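Long-range contacts in MutT/nudix family protein (Shewanella oneidensis, PDB 3GZ5), which probably regulates transcription of NAD metabolism genes in response to ADP-ribose, pairing a Nudix domain with a DNA-binding winged helix domain: residues 85-93 / 148-159; 202-210 / 221-232. One frame throughout, in Å; residues are numbered along the deposited sequence.

Contact 1: residues 85-93 / 148-159; sequences PYIEQLCTV and LIEQARERLTQK
Arg155 on helix 145-162 reaches across to Glu88, Gln89 and Leu90 on strand 86-95, where the helix packs on the sheet of the Nudix fold. The strand and helix segments run at 142° to each other, with axes 9.1 Å apart at closest approach.

The side chain of Arg155 can be followed outward. CB touches CD1 of Leu90. CG lies anti to the backbone N (chi1 -160°), and the bend at chi3 turns the guanidinium to lie between two strand residues. Arg155 NE then passes 3.8 Å from Leu90 CD1. That methyl sits over the centre of one guanidinium face, and the Glu88 carboxylate covers the opposite face, off centre. Glu88 OE2 forms a salt bridge with Arg155, but well out of the guanidinium plane, so no N-H points at it; the exact place of this oxygen is doubtful. At the edge, NH2 donates to the backbone oxygen of Gln89. NH1 adds weak bonds to the backbone oxygens of Glu88 and Gln89.

Lys159 joins the salt-bridge network from the next helical turn, with a weak bond from Lys159 NZ to Glu88 OE1 of 3.1 Å. Further along, Leu90 CD2 lies 3.8 Å from Ala152 CB. Leu90 and Cys91 both face Cys108, a classic beta bulge. Beyond it, Leu148 CD2 meets Cys91 SG at 3.8 Å and Val93 CG2 at 3.9 Å.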
loop_
_atom_site.group_PDB
_atom_site.type_symbol
_atom_site.label_atom_id
_atom_site.label_comp_id
_atom_site.label_asym_id
_atom_site.label_seq_id
_atom_site.Cartn_x
_atom_site.Cartn_y
_atom_site.Cartn_z
ATOM N N PRO B 85 13.187 -0.922 13.742
ATOM C CA PRO B 85 13.980 -1.201 12.540
ATOM C C PRO B 85 13.137 -1.371 11.269
ATOM O O PRO B 85 13.683 -1.308 10.173
ATOM C CB PRO B 85 14.714 -2.504 12.897
ATOM C CG PRO B 85 13.790 -3.211 13.857
ATOM C CD PRO B 85 13.117 -2.090 14.647
ATOM N N TYR B 86 11.830 -1.561 11.400
ATOM C CA TYR B 86 10.991 -1.734 10.208
ATOM C C TYR B 86 9.711 -0.908 10.311
ATOM O O TYR B 86 9.008 -0.949 11.310
ATOM C CB TYR B 86 10.642 -3.218 9.929
ATOM C CG TYR B 86 9.753 -3.382 8.701
ATOM C CD1 TYR B 86 8.364 -3.301 8.808
ATOM C CD2 TYR B 86 10.302 -3.574 7.430
ATOM C CE1 TYR B 86 7.525 -3.424 7.683
ATOM C CE2 TYR B 86 9.476 -3.693 6.290
ATOM C CZ TYR B 86 8.094 -3.615 6.433
ATOM O OH TYR B 86 7.262 -3.703 5.330
ATOM N N ILE B 87 9.420 -0.184 9.246
ATOM C CA ILE B 87 8.229 0.660 9.172
ATOM C C ILE B 87 7.796 0.819 7.727
ATOM O O ILE B 87 8.623 0.981 6.843
ATOM C CB ILE B 87 8.439 2.046 9.909
ATOM C CG1 ILE B 87 7.105 2.763 10.084
ATOM C CG2 ILE B 87 9.474 2.941 9.171
ATOM C CD1 ILE B 87 7.031 3.576 11.346
ATOM N N GLU B 88 6.493 0.739 7.490
ATOM C CA GLU B 88 5.929 0.837 6.163
ATOM C C GLU B 88 4.529 1.414 6.271
ATOM O O GLU B 88 3.737 1.011 7.142
ATOM C CB GLU B 88 5.844 -0.567 5.522
ATOM C CG GLU B 88 5.168 -0.583 4.143
ATOM C CD GLU B 88 4.909 -1.989 3.614
ATOM O OE1 GLU B 88 5.128 -2.224 2.403
ATOM O OE2 GLU B 88 4.465 -2.858 4.402
ATOM N N GLN B 89 4.206 2.340 5.377
ATOM C CA GLN B 89 2.865 2.897 5.315
ATOM C C GLN B 89 1.832 1.805 5.006
ATOM O O GLN B 89 2.012 1.000 4.081
ATOM C CB GLN B 89 2.833 4.000 4.248
ATOM C CG GLN B 89 1.915 5.162 4.549
ATOM C CD GLN B 89 1.999 6.246 3.497
ATOM O OE1 GLN B 89 2.704 7.254 3.666
ATOM N NE2 GLN B 89 1.282 6.055 2.420
ATOM N N LEU B 90 0.765 1.758 5.797
ATOM C CA LEU B 90 -0.337 0.829 5.605
ATOM C C LEU B 90 -1.431 1.395 4.670
ATOM O O LEU B 90 -1.736 0.840 3.611
ATOM C CB LEU B 90 -0.936 0.464 6.972
ATOM C CG LEU B 90 -2.089 -0.553 6.993
ATOM C CD1 LEU B 90 -1.665 -1.910 6.433
ATOM C CD2 LEU B 90 -2.747 -0.693 8.386
ATOM N N CYS B 91 -2.028 2.508 5.089
ATOM C CA CYS B 91 -3.169 3.064 4.416
ATOM C C CYS B 91 -3.408 4.466 4.992
ATOM O O CYS B 91 -2.822 4.842 6.021
ATOM C CB CYS B 91 -4.410 2.168 4.598
ATOM S SG CYS B 91 -4.902 2.004 6.333
ATOM N N THR B 92 -4.214 5.247 4.282
ATOM C CA THR B 92 -4.642 6.566 4.731
ATOM C C THR B 92 -6.145 6.464 4.773
ATOM O O THR B 92 -6.768 6.121 3.776
ATOM C CB THR B 92 -4.154 7.672 3.759
ATOM O OG1 THR B 92 -2.729 7.745 3.857
ATOM C CG2 THR B 92 -4.729 9.041 4.103
ATOM N N VAL B 93 -6.722 6.684 5.945
ATOM C CA VAL B 93 -8.182 6.708 6.051
ATOM C C VAL B 93 -8.658 8.145 6.256
ATOM O O VAL B 93 -8.097 8.891 7.077
ATOM C CB VAL B 93 -8.692 5.778 7.171
ATOM C CG1 VAL B 93 -10.208 5.840 7.260
ATOM C CG2 VAL B 93 -8.301 4.326 6.851
ATOM N N LEU B 148 -8.015 -0.413 11.838
ATOM C CA LEU B 148 -6.623 -0.205 11.404
ATOM C C LEU B 148 -5.692 -1.354 11.848
ATOM O O LEU B 148 -4.851 -1.802 11.079
ATOM C CB LEU B 148 -6.096 1.151 11.901
ATOM C CG LEU B 148 -6.682 2.443 11.305
ATOM C CD1 LEU B 148 -6.136 3.647 12.022
ATOM C CD2 LEU B 148 -6.449 2.581 9.773
ATOM N N ILE B 149 -5.862 -1.831 13.081
ATOM C CA ILE B 149 -5.133 -3.008 13.609
ATOM C C ILE B 149 -5.407 -4.271 12.788
ATOM O O ILE B 149 -4.469 -4.952 12.360
ATOM C CB ILE B 149 -5.357 -3.190 15.144
ATOM C CG1 ILE B 149 -4.715 -2.014 15.875
ATOM C CG2 ILE B 149 -4.746 -4.490 15.679
ATOM C CD1 ILE B 149 -5.167 -1.811 17.281
ATOM N N GLU B 150 -6.684 -4.547 12.526
ATOM C CA GLU B 150 -7.089 -5.660 11.659
ATOM C C GLU B 150 -6.491 -5.598 10.238
ATOM O O GLU B 150 -6.079 -6.622 9.678
ATOM C CB GLU B 150 -8.623 -5.716 11.540
ATOM C CG GLU B 150 -9.359 -5.991 12.851
ATOM C CD GLU B 150 -10.889 -6.017 12.690
ATOM O OE1 GLU B 150 -11.392 -5.604 11.611
ATOM O OE2 GLU B 150 -11.582 -6.455 13.648
ATOM N N GLN B 151 -6.477 -4.404 9.648
ATOM C CA GLN B 151 -5.834 -4.201 8.365
ATOM C C GLN B 151 -4.303 -4.445 8.442
ATOM O O GLN B 151 -3.735 -5.133 7.594
ATOM C CB GLN B 151 -6.166 -2.809 7.830
ATOM C CG GLN B 151 -6.023 -2.696 6.319
ATOM C CD GLN B 151 -6.657 -1.438 5.739
ATOM O OE1 GLN B 151 -7.569 -0.831 6.333
ATOM N NE2 GLN B 151 -6.177 -1.041 4.559
ATOM N N ALA B 152 -3.652 -3.885 9.461
ATOM C CA ALA B 152 -2.218 -4.106 9.674
ATOM C C ALA B 152 -1.912 -5.596 9.839
ATOM O O ALA B 152 -0.975 -6.108 9.237
ATOM C CB ALA B 152 -1.726 -3.313 10.885
ATOM N N ARG B 153 -2.713 -6.271 10.670
ATOM C CA ARG B 153 -2.558 -7.699 10.952
ATOM C C ARG B 153 -2.693 -8.571 9.695
ATOM O O ARG B 153 -1.979 -9.571 9.538
ATOM C CB ARG B 153 -3.539 -8.141 12.054
ATOM C CG ARG B 153 -3.565 -9.661 12.342
ATOM C CD ARG B 153 -2.252 -10.187 12.907
ATOM N NE ARG B 153 -2.340 -11.627 13.191
ATOM C CZ ARG B 153 -2.248 -12.586 12.272
ATOM N NH1 ARG B 153 -2.053 -12.284 10.981
ATOM N NH2 ARG B 153 -2.339 -13.850 12.644
ATOM N N GLU B 154 -3.619 -8.183 8.821
ATOM C CA GLU B 154 -3.837 -8.807 7.536
ATOM C C GLU B 154 -2.694 -8.568 6.536
ATOM O O GLU B 154 -2.332 -9.460 5.746
ATOM C CB GLU B 154 -5.083 -8.213 6.927
ATOM C CG GLU B 154 -6.364 -8.854 7.291
ATOM C CD GLU B 154 -7.389 -8.515 6.242
ATOM O OE1 GLU B 154 -7.842 -9.449 5.544
ATOM O OE2 GLU B 154 -7.689 -7.303 6.071
ATOM N N ARG B 155 -2.154 -7.352 6.514
ATOM C CA ARG B 155 -0.969 -7.138 5.682
ATOM C C ARG B 155 0.239 -7.919 6.187
ATOM O O ARG B 155 0.996 -8.417 5.403
ATOM C CB ARG B 155 -0.609 -5.663 5.442
ATOM C CG ARG B 155 0.318 -5.589 4.168
ATOM C CD ARG B 155 0.700 -4.238 3.745
ATOM N NE ARG B 155 1.402 -3.549 4.826
ATOM C CZ ARG B 155 1.821 -2.287 4.748
ATOM N NH1 ARG B 155 2.423 -1.729 5.796
ATOM N NH2 ARG B 155 1.623 -1.594 3.622
ATOM N N LEU B 156 0.383 -8.046 7.497
ATOM C CA LEU B 156 1.417 -8.899 8.086
ATOM C C LEU B 156 1.341 -10.362 7.630
ATOM O O LEU B 156 2.368 -11.000 7.371
ATOM C CB LEU B 156 1.341 -8.859 9.604
ATOM C CG LEU B 156 1.987 -7.705 10.335
ATOM C CD1 LEU B 156 2.498 -8.299 11.636
ATOM C CD2 LEU B 156 3.111 -7.121 9.543
ATOM N N THR B 157 0.123 -10.871 7.534
ATOM C CA THR B 157 -0.135 -12.179 6.941
ATOM C C THR B 157 0.436 -12.312 5.524
ATOM O O THR B 157 1.111 -13.296 5.247
ATOM C CB THR B 157 -1.636 -12.530 7.027
ATOM O OG1 THR B 157 -2.005 -12.511 8.414
ATOM C CG2 THR B 157 -1.907 -13.897 6.459
ATOM N N GLN B 158 0.205 -11.317 4.655
ATOM C CA GLN B 158 0.823 -11.298 3.323
ATOM C C GLN B 158 2.346 -11.170 3.382
ATOM O O GLN B 158 3.052 -11.768 2.569
ATOM C CB GLN B 158 0.245 -10.203 2.407
ATOM C CG GLN B 158 -1.257 -10.270 2.169
ATOM C CD GLN B 158 -1.733 -11.592 1.553
ATOM O OE1 GLN B 158 -2.371 -12.419 2.233
ATOM N NE2 GLN B 158 -1.427 -11.794 0.263
ATOM N N LYS B 159 2.864 -10.386 4.322
ATOM C CA LYS B 159 4.310 -10.328 4.505
ATOM C C LYS B 159 4.897 -11.706 4.857
ATOM O O LYS B 159 5.979 -12.039 4.391
ATOM C CB LYS B 159 4.704 -9.307 5.584
ATOM C CG LYS B 159 4.352 -7.879 5.265
ATOM C CD LYS B 159 5.134 -7.334 4.111
ATOM C CE LYS B 159 4.628 -5.950 3.841
ATOM N NZ LYS B 159 5.505 -5.220 2.887
#

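Contact 2: residues 202-210 / 221-232; sequences QADLLIDTG and NLYCLKPDTASY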
loop_
_atom_site.group_PDB
_atom_site.type_symbol
_atom_site.label_atom_id
_atom_site.label_comp_id
_atom_site.label_asym_id
_atom_site.label_seq_id
_atom_site.Cartn_x
_atom_site.Cartn_y
_atom_site.Cartn_z
ATOM N N GLN B 202 17.892 -19.514 -0.188
ATOM C CA GLN B 202 17.963 -19.014 -1.552
ATOM C C GLN B 202 17.704 -17.507 -1.670
ATOM O O GLN B 202 18.277 -16.841 -2.535
ATOM C CB GLN B 202 17.019 -19.821 -2.443
ATOM C CG GLN B 202 17.603 -21.193 -2.805
ATOM C CD GLN B 202 16.550 -22.237 -3.147
ATOM O OE1 GLN B 202 16.662 -23.394 -2.730
ATOM N NE2 GLN B 202 15.525 -21.838 -3.909
ATOM N N ALA B 203 16.845 -16.980 -0.796
ATOM C CA ALA B 203 16.644 -15.540 -0.649
ATOM C C ALA B 203 17.974 -14.878 -0.306
ATOM O O ALA B 203 18.270 -13.774 -0.765
ATOM C CB ALA B 203 15.644 -15.264 0.428
ATOM N N ASP B 204 18.776 -15.560 0.503
ATOM C CA ASP B 204 20.098 -15.074 0.800
ATOM C C ASP B 204 20.014 -13.751 1.584
ATOM O O ASP B 204 20.693 -12.761 1.261
ATOM C CB ASP B 204 20.825 -14.885 -0.525
ATOM C CG ASP B 204 22.284 -14.726 -0.350
ATOM O OD1 ASP B 204 22.859 -15.500 0.449
ATOM O OD2 ASP B 204 22.839 -13.813 -0.997
ATOM N N LEU B 205 19.168 -13.766 2.614
ATOM C CA LEU B 205 18.761 -12.570 3.366
ATOM C C LEU B 205 19.221 -12.569 4.806
ATOM O O LEU B 205 19.127 -11.542 5.499
ATOM C CB LEU B 205 17.235 -12.437 3.355
ATOM C CG LEU B 205 16.616 -12.003 2.031
ATOM C CD1 LEU B 205 15.099 -12.189 2.093
ATOM C CD2 LEU B 205 16.992 -10.543 1.722
ATOM N N LEU B 206 19.663 -13.726 5.278
ATOM C CA LEU B 206 20.105 -13.848 6.648
ATOM C C LEU B 206 21.629 -13.925 6.680
ATOM O O LEU B 206 22.253 -14.526 5.782
ATOM C CB LEU B 206 19.496 -15.091 7.301
ATOM C CG LEU B 206 17.975 -15.142 7.477
ATOM C CD1 LEU B 206 17.580 -16.423 8.230
ATOM C CD2 LEU B 206 17.528 -13.921 8.255
ATOM N N ILE B 207 22.226 -13.305 7.692
ATOM C CA ILE B 207 23.649 -13.466 7.941
ATOM C C ILE B 207 23.753 -14.507 9.026
ATOM O O ILE B 207 23.184 -14.330 10.097
ATOM C CB ILE B 207 24.335 -12.139 8.398
ATOM C CG1 ILE B 207 24.388 -11.142 7.230
ATOM C CG2 ILE B 207 25.749 -12.419 8.957
ATOM C CD1 ILE B 207 24.130 -9.693 7.607
ATOM N N ASP B 208 24.451 -15.606 8.733
ATOM C CA ASP B 208 24.812 -16.592 9.750
ATOM C C ASP B 208 25.909 -15.968 10.587
ATOM O O ASP B 208 26.942 -15.566 10.056
ATOM C CB ASP B 208 25.313 -17.894 9.092
ATOM C CG ASP B 208 25.396 -19.068 10.056
ATOM O OD1 ASP B 208 25.385 -18.895 11.306
ATOM O OD2 ASP B 208 25.474 -20.201 9.533
ATOM N N THR B 209 25.666 -15.869 11.883
ATOM C CA THR B 209 26.617 -15.311 12.814
ATOM C C THR B 209 27.774 -16.300 13.071
ATOM O O THR B 209 28.888 -15.898 13.433
ATOM C CB THR B 209 25.910 -14.887 14.136
ATOM O OG1 THR B 209 25.001 -13.786 13.878
ATOM C CG2 THR B 209 26.905 -14.418 15.137
ATOM N N GLY B 210 27.514 -17.592 12.878
ATOM C CA GLY B 210 28.488 -18.602 13.241
ATOM C C GLY B 210 28.295 -18.971 14.690
ATOM O O GLY B 210 28.909 -19.920 15.177
ATOM N N ASN B 221 22.002 -22.365 14.707
ATOM C CA ASN B 221 22.618 -21.163 14.124
ATOM C C ASN B 221 21.847 -19.865 14.413
ATOM O O ASN B 221 20.615 -19.802 14.274
ATOM C CB ASN B 221 22.752 -21.316 12.610
ATOM C CG ASN B 221 23.667 -22.460 12.203
ATOM O OD1 ASN B 221 23.972 -23.363 12.998
ATOM N ND2 ASN B 221 24.109 -22.428 10.950
ATOM N N LEU B 222 22.598 -18.838 14.808
ATOM C CA LEU B 222 22.043 -17.533 15.142
ATOM C C LEU B 222 22.246 -16.611 13.958
ATOM O O LEU B 222 23.365 -16.484 13.452
ATOM C CB LEU B 222 22.691 -16.974 16.410
ATOM C CG LEU B 222 22.231 -17.617 17.721
ATOM C CD1 LEU B 222 23.136 -17.226 18.911
ATOM C CD2 LEU B 222 20.785 -17.259 18.008
ATOM N N TYR B 223 21.153 -16.003 13.499
ATOM C CA TYR B 223 21.169 -15.223 12.280
ATOM C C TYR B 223 20.764 -13.782 12.545
ATOM O O TYR B 223 20.007 -13.511 13.477
ATOM C CB TYR B 223 20.213 -15.809 11.250
ATOM C CG TYR B 223 20.529 -17.219 10.781
ATOM C CD1 TYR B 223 21.385 -17.449 9.684
ATOM C CD2 TYR B 223 19.951 -18.328 11.414
ATOM C CE1 TYR B 223 21.655 -18.745 9.235
ATOM C CE2 TYR B 223 20.220 -19.621 10.980
ATOM C CZ TYR B 223 21.053 -19.830 9.888
ATOM O OH TYR B 223 21.305 -21.131 9.477
ATOM N N CYS B 224 21.276 -12.866 11.724
ATOM C CA CYS B 224 20.780 -11.483 11.698
ATOM C C CYS B 224 20.142 -11.270 10.354
ATOM O O CYS B 224 20.524 -11.932 9.372
ATOM C CB CYS B 224 21.935 -10.478 11.827
ATOM S SG CYS B 224 22.798 -10.575 13.371
ATOM N N LEU B 225 19.218 -10.317 10.301
ATOM C CA LEU B 225 18.683 -9.848 9.030
ATOM C C LEU B 225 19.653 -8.904 8.327
ATOM O O LEU B 225 20.180 -7.970 8.941
ATOM C CB LEU B 225 17.329 -9.138 9.222
ATOM C CG LEU B 225 16.114 -10.007 9.562
ATOM C CD1 LEU B 225 14.827 -9.193 9.703
ATOM C CD2 LEU B 225 15.943 -11.088 8.508
ATOM N N LYS B 226 19.889 -9.168 7.045
ATOM C CA LYS B 226 20.448 -8.171 6.155
ATOM C C LYS B 226 19.457 -7.010 6.059
ATOM O O LYS B 226 18.246 -7.235 6.023
ATOM C CB LYS B 226 20.691 -8.754 4.762
ATOM C CG LYS B 226 21.916 -9.621 4.688
ATOM C CD LYS B 226 22.162 -10.114 3.297
ATOM C CE LYS B 226 23.025 -11.354 3.357
ATOM N NZ LYS B 226 23.279 -11.937 2.011
ATOM N N PRO B 227 19.966 -5.766 6.082
ATOM C CA PRO B 227 19.145 -4.580 5.767
ATOM C C PRO B 227 18.132 -4.831 4.627
ATOM O O PRO B 227 16.939 -4.536 4.796
ATOM C CB PRO B 227 20.181 -3.552 5.325
ATOM C CG PRO B 227 21.422 -3.904 6.191
ATOM C CD PRO B 227 21.354 -5.409 6.464
ATOM N N ASP B 228 18.602 -5.394 3.503
ATOM C CA ASP B 228 17.754 -5.577 2.307
ATOM C C ASP B 228 16.566 -6.550 2.470
ATOM O O ASP B 228 15.774 -6.712 1.538
ATOM C CB ASP B 228 18.591 -5.872 1.039
ATOM C CG ASP B 228 19.012 -7.354 0.904
ATOM O OD1 ASP B 228 19.332 -7.777 -0.237
ATOM O OD2 ASP B 228 19.059 -8.096 1.921
ATOM N N THR B 229 16.442 -7.180 3.650
ATOM C CA THR B 229 15.241 -7.942 4.025
ATOM C C THR B 229 13.981 -7.089 3.866
ATOM O O THR B 229 12.932 -7.587 3.456
ATOM C CB THR B 229 15.319 -8.438 5.489
ATOM O OG1 THR B 229 16.477 -9.264 5.668
ATOM C CG2 THR B 229 14.059 -9.251 5.894
ATOM N N ALA B 230 14.107 -5.799 4.186
ATOM C CA ALA B 230 12.986 -4.876 4.239
ATOM C C ALA B 230 12.273 -4.763 2.893
ATOM O O ALA B 230 11.044 -4.673 2.839
ATOM C CB ALA B 230 13.471 -3.490 4.703
ATOM N N SER B 231 13.064 -4.757 1.818
ATOM C CA SER B 231 12.556 -4.629 0.467
ATOM C C SER B 231 12.444 -5.959 -0.308
ATOM O O SER B 231 11.728 -6.026 -1.308
ATOM C CB SER B 231 13.436 -3.639 -0.316
ATOM O OG SER B 231 14.693 -4.226 -0.593
ATOM N N TYR B 232 13.142 -7.009 0.125
ATOM C CA TYR B 232 13.107 -8.275 -0.632
ATOM C C TYR B 232 11.754 -8.987 -0.574
ATOM O O TYR B 232 11.217 -9.237 0.517
ATOM C CB TYR B 232 14.201 -9.240 -0.171
ATOM C CG TYR B 232 14.252 -10.513 -1.003
ATOM C CD1 TYR B 232 15.234 -10.686 -1.992
ATOM C CD2 TYR B 232 13.311 -11.539 -0.811
ATOM C CE1 TYR B 232 15.281 -11.844 -2.764
ATOM C CE2 TYR B 232 13.347 -12.703 -1.571
ATOM C CZ TYR B 232 14.329 -12.850 -2.550
ATOM O OH TYR B 232 14.356 -14.003 -3.303
HETATM O O HOH W 1 23.173 -14.632 3.195
#
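Ile207 and Cys224 form the hydrogen-bonded pair at the middle of an antiparallel hairpin, the wing of the winged helix domain. Ile207 N donates to Cys224 O at 2.8 Å, and Cys224 N returns a bond to Ile207 O. Thr209 N to Leu222 O and Lys226 N to Leu205 O extend the ladder in both directions.

Leu206, Asp208, Tyr223 and Leu225 share one face. Leu206 CD1 lies over a face of the Tyr223 ring. Leu206 CD2 meets Leu225 CD2 at 3.3 Å, a tight fit. On the other face, Ile207 CD1 rests on Lys226 CG at 3.7 Å.

The Lys226 chain is extended beyond CG and carries Lys226 NZ to Asp204 O, 2.8 Å away and above the carbonyl plane. Lys226 NZ also pairs with the Asp204 carboxylate, with OD2 3.6 Å off, and donates to a water that bonds Asp204 OD1 and Leu206 O. With a methionine in place of Lys226, the Asp204 carboxylate would probably lose its charge partner and the water one of its anchors.

Leu205 packs over one face of Tyr232, with Leu205 CD1 3.5 Å from Tyr232 CD2. Farther out, Asp208 OD1 accepts from Gly210 N in an Asx turn. Strand 220-225 lies between strands 174-175 and 206-213. Leu206 and Tyr223 pack on Leu176 of helix 176-187, and Ala203 ends helix 193-203.

Overall arrangement
Contact 1 closes before contact 2 opens along the chain, and their centres lie about 22 Å apart. Contact 1 joins strand 86-95 of the mixed Nudix sheet to helix 145-162. Contact 2 belongs to the separate three-stranded sheet of the winged helix domain. The two share no strand or helix, yet they touch where Tyr86 CE2 packs 3.9 Å from Ala230 O. Phe168 also links them, meeting the Tyr86 ring and the side chain of Leu225. Contact 1 reaches the second subunit through Thr92, whereas no other chain touches contact 2. The probable sensing and DNA-binding domains therefore abut within one subunit.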